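Side-chain contact in Trypsin/factor XIIA inhibitor (Zea mays, PDB 1BEA), which inhibits mammalian trypsin and specifically blocks activated Hageman factor (factor XIIa), as a secreted member of the cereal trypsin/alpha-amylase inhibitor family: residues W37-L40 / K41-C45. Residues are numbered along the deposited sequence; the frame is centred on the assembly and turned at random.
Sequences WPEL and KRRCC
Glu39 reaches forward along the first turns of helix 37-49 to meet Arg42 and Arg43, forming an i to i+3 salt bridge with the former. This helix follows the protease-binding loop in the disulfide-linked helical fold of the cereal inhibitors, tied by Cys44 to Cys20 of helix 18-29 and by Cys45 to Cys104. The Glu39 carboxylate lies at the edge of the Arg42 guanidinium in a two-pronged but weak pairing: Arg42 NE points to Glu39 OE1 at 3.4 Å, and Arg42 NH2 to Glu39 OE2. The two flat groups are turned 54° against each other, so they do not form a coplanar pair. A chi1 of -174° sets CG of Glu39 opposite the backbone nitrogen, and a bend at chi2 swings the carboxylate toward the following turn. There OE2 also presses closely against the aliphatic part of Arg43, 3.1 Å from Arg43 CD, while Arg43 NE stays beyond salt-bridge range. The Glu39 side chain also lies about 4 Å from that of Leu35, which with Arg34 forms the bond cleaved by target proteases. The backbone carries i to i+4 helical bonds, among them Lys41 N to Trp37 O at 3.1 Å. Cys44 packs its CB 3.6 Å from Leu40 O.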
ATOM      1  N   TRP A  37      13.141   6.771  -9.769  1.00 44.76           N
ATOM      2  CA  TRP A  37      12.843   5.796  -8.708  1.00 51.14           C
ATOM      3  C   TRP A  37      12.773   6.423  -7.296  1.00 49.15           C
ATOM      4  O   TRP A  37      11.818   6.212  -6.545  1.00 46.64           O
ATOM      5  CB  TRP A  37      13.875   4.635  -8.720  1.00 58.77           C
ATOM      6  CG  TRP A  37      13.695   3.675  -9.892  1.00 70.16           C
ATOM      7  CD1 TRP A  37      14.415   3.662 -11.064  1.00 73.65           C
ATOM      8  CD2 TRP A  37      12.687   2.650 -10.037  1.00 74.68           C
ATOM      9  NE1 TRP A  37      13.915   2.703 -11.926  1.00 77.64           N
ATOM     10  CE2 TRP A  37      12.856   2.069 -11.325  1.00 78.38           C
ATOM     11  CE3 TRP A  37      11.657   2.169  -9.208  1.00 74.87           C
ATOM     12  CZ2 TRP A  37      12.030   1.029 -11.801  1.00 80.29           C
ATOM     13  CZ3 TRP A  37      10.836   1.133  -9.683  1.00 77.24           C
ATOM     14  CH2 TRP A  37      11.030   0.578 -10.969  1.00 79.33           C
ATOM     15  N   PRO A  38      13.772   7.230  -6.933  1.00 49.43           N
ATOM     16  CA  PRO A  38      13.782   7.855  -5.607  1.00 48.29           C
ATOM     17  C   PRO A  38      12.568   8.713  -5.343  1.00 46.83           C
ATOM     18  O   PRO A  38      12.126   8.819  -4.212  1.00 47.10           O
ATOM     19  CB  PRO A  38      15.051   8.687  -5.622  1.00 47.89           C
ATOM     20  CG  PRO A  38      15.892   8.055  -6.682  1.00 49.69           C
ATOM     21  CD  PRO A  38      14.937   7.634  -7.728  1.00 48.57           C
ATOM     22  N   GLU A  39      12.042   9.323  -6.403  1.00 47.73           N
ATOM     23  CA  GLU A  39      10.879  10.213  -6.336  1.00 49.01           C
ATOM     24  C   GLU A  39       9.585   9.424  -6.144  1.00 45.97           C
ATOM     25  O   GLU A  39       8.645   9.864  -5.464  1.00 44.57           O
ATOM     26  CB  GLU A  39      10.820  11.045  -7.622  1.00 57.06           C
ATOM     27  CG  GLU A  39       9.757  12.125  -7.639  1.00 66.14           C
ATOM     28  CD  GLU A  39       9.719  12.889  -6.346  1.00 68.24           C
ATOM     29  OE1 GLU A  39      10.819  13.242  -5.861  1.00 69.85           O
ATOM     30  OE2 GLU A  39       8.601  13.120  -5.826  1.00 71.10           O
ATOM     31  N   LEU A  40       9.560   8.236  -6.736  1.00 42.59           N
ATOM     32  CA  LEU A  40       8.415   7.339  -6.627  1.00 42.49           C
ATOM     33  C   LEU A  40       8.309   6.783  -5.191  1.00 39.09           C
ATOM     34  O   LEU A  40       7.205   6.652  -4.646  1.00 41.46           O
ATOM     35  CB  LEU A  40       8.572   6.183  -7.649  1.00 41.82           C
ATOM     36  CG  LEU A  40       7.749   6.186  -8.948  1.00 36.61           C
ATOM     37  CD1 LEU A  40       8.466   5.411 -10.110  1.00 33.11           C
ATOM     38  CD2 LEU A  40       6.419   5.559  -8.610  1.00 26.84           C
ATOM     39  N   LYS A  41       9.457   6.479  -4.580  1.00 35.24           N
ATOM     40  CA  LYS A  41       9.472   5.925  -3.230  1.00 33.39           C
ATOM     41  C   LYS A  41       9.045   6.967  -2.232  1.00 34.31           C
ATOM     42  O   LYS A  41       8.179   6.747  -1.405  1.00 34.32           O
ATOM     43  CB  LYS A  41      10.873   5.428  -2.870  1.00 37.69           C
ATOM     44  CG  LYS A  41      10.978   4.821  -1.473  1.00 38.41           C
ATOM     45  CD  LYS A  41      12.423   4.618  -1.068  1.00 41.55           C
ATOM     46  CE  LYS A  41      12.750   3.130  -0.858  1.00 50.43           C
ATOM     47  NZ  LYS A  41      14.233   2.796  -0.811  1.00 52.90           N
ATOM     48  N   ARG A  42       9.675   8.120  -2.323  1.00 35.67           N
ATOM     49  CA  ARG A  42       9.369   9.220  -1.456  1.00 37.65           C
ATOM     50  C   ARG A  42       7.866   9.454  -1.359  1.00 37.20           C
ATOM     51  O   ARG A  42       7.299   9.459  -0.271  1.00 41.33           O
ATOM     52  CB  ARG A  42      10.025  10.474  -2.009  1.00 43.62           C
ATOM     53  CG  ARG A  42      10.301  11.545  -0.980  1.00 60.69           C
ATOM     54  CD  ARG A  42      11.099  12.681  -1.578  1.00 73.05           C
ATOM     55  NE  ARG A  42      10.255  13.437  -2.492  1.00 87.99           N
ATOM     56  CZ  ARG A  42       9.517  14.490  -2.139  1.00 95.66           C
ATOM     57  NH1 ARG A  42       9.515  14.927  -0.875  1.00 98.88           N
ATOM     58  NH2 ARG A  42       8.762  15.094  -3.057  1.00 97.30           N
ATOM     59  N   ARG A  43       7.229   9.654  -2.510  1.00 34.84           N
ATOM     60  CA  ARG A  43       5.801   9.950  -2.567  1.00 30.56           C
ATOM     61  C   ARG A  43       4.914   8.867  -1.965  1.00 27.87           C
ATOM     62  O   ARG A  43       3.872   9.157  -1.378  1.00 31.20           O
ATOM     63  CB  ARG A  43       5.422  10.297  -4.017  1.00 32.82           C
ATOM     64  CG  ARG A  43       6.154  11.553  -4.535  1.00 29.01           C
ATOM     65  CD  ARG A  43       5.686  11.990  -5.907  1.00 43.83           C
ATOM     66  NE  ARG A  43       4.309  11.574  -6.172  1.00 52.41           N
ATOM     67  CZ  ARG A  43       3.231  12.297  -5.849  1.00 56.63           C
ATOM     68  NH1 ARG A  43       3.384  13.476  -5.250  1.00 59.25           N
ATOM     69  NH2 ARG A  43       2.001  11.839  -6.115  1.00 49.93           N
ATOM     70  N   CYS A  44       5.319   7.615  -2.099  1.00 23.38           N
ATOM     71  CA  CYS A  44       4.576   6.525  -1.490  1.00 22.97           C
ATOM     72  C   CYS A  44       4.797   6.598   0.053  1.00 23.73           C
ATOM     73  O   CYS A  44       3.869   6.534   0.858  1.00 23.94           O
ATOM     74  CB  CYS A  44       5.125   5.219  -2.049  1.00 28.61           C
ATOM     75  SG  CYS A  44       4.779   3.767  -1.019  1.00 25.62           S
ATOM     76  N   CYS A  45       6.057   6.747   0.443  1.00 26.68           N
ATOM     77  CA  CYS A  45       6.434   6.820   1.852  1.00 24.96           C
ATOM     78  C   CYS A  45       5.692   7.956   2.478  1.00 25.05           C
ATOM     79  O   CYS A  45       5.062   7.801   3.493  1.00 24.46           O
ATOM     80  CB  CYS A  45       7.932   7.046   1.998  1.00 27.63           C
ATOM     81  SG  CYS A  45       8.893   5.548   1.552  1.00 25.80           S
TER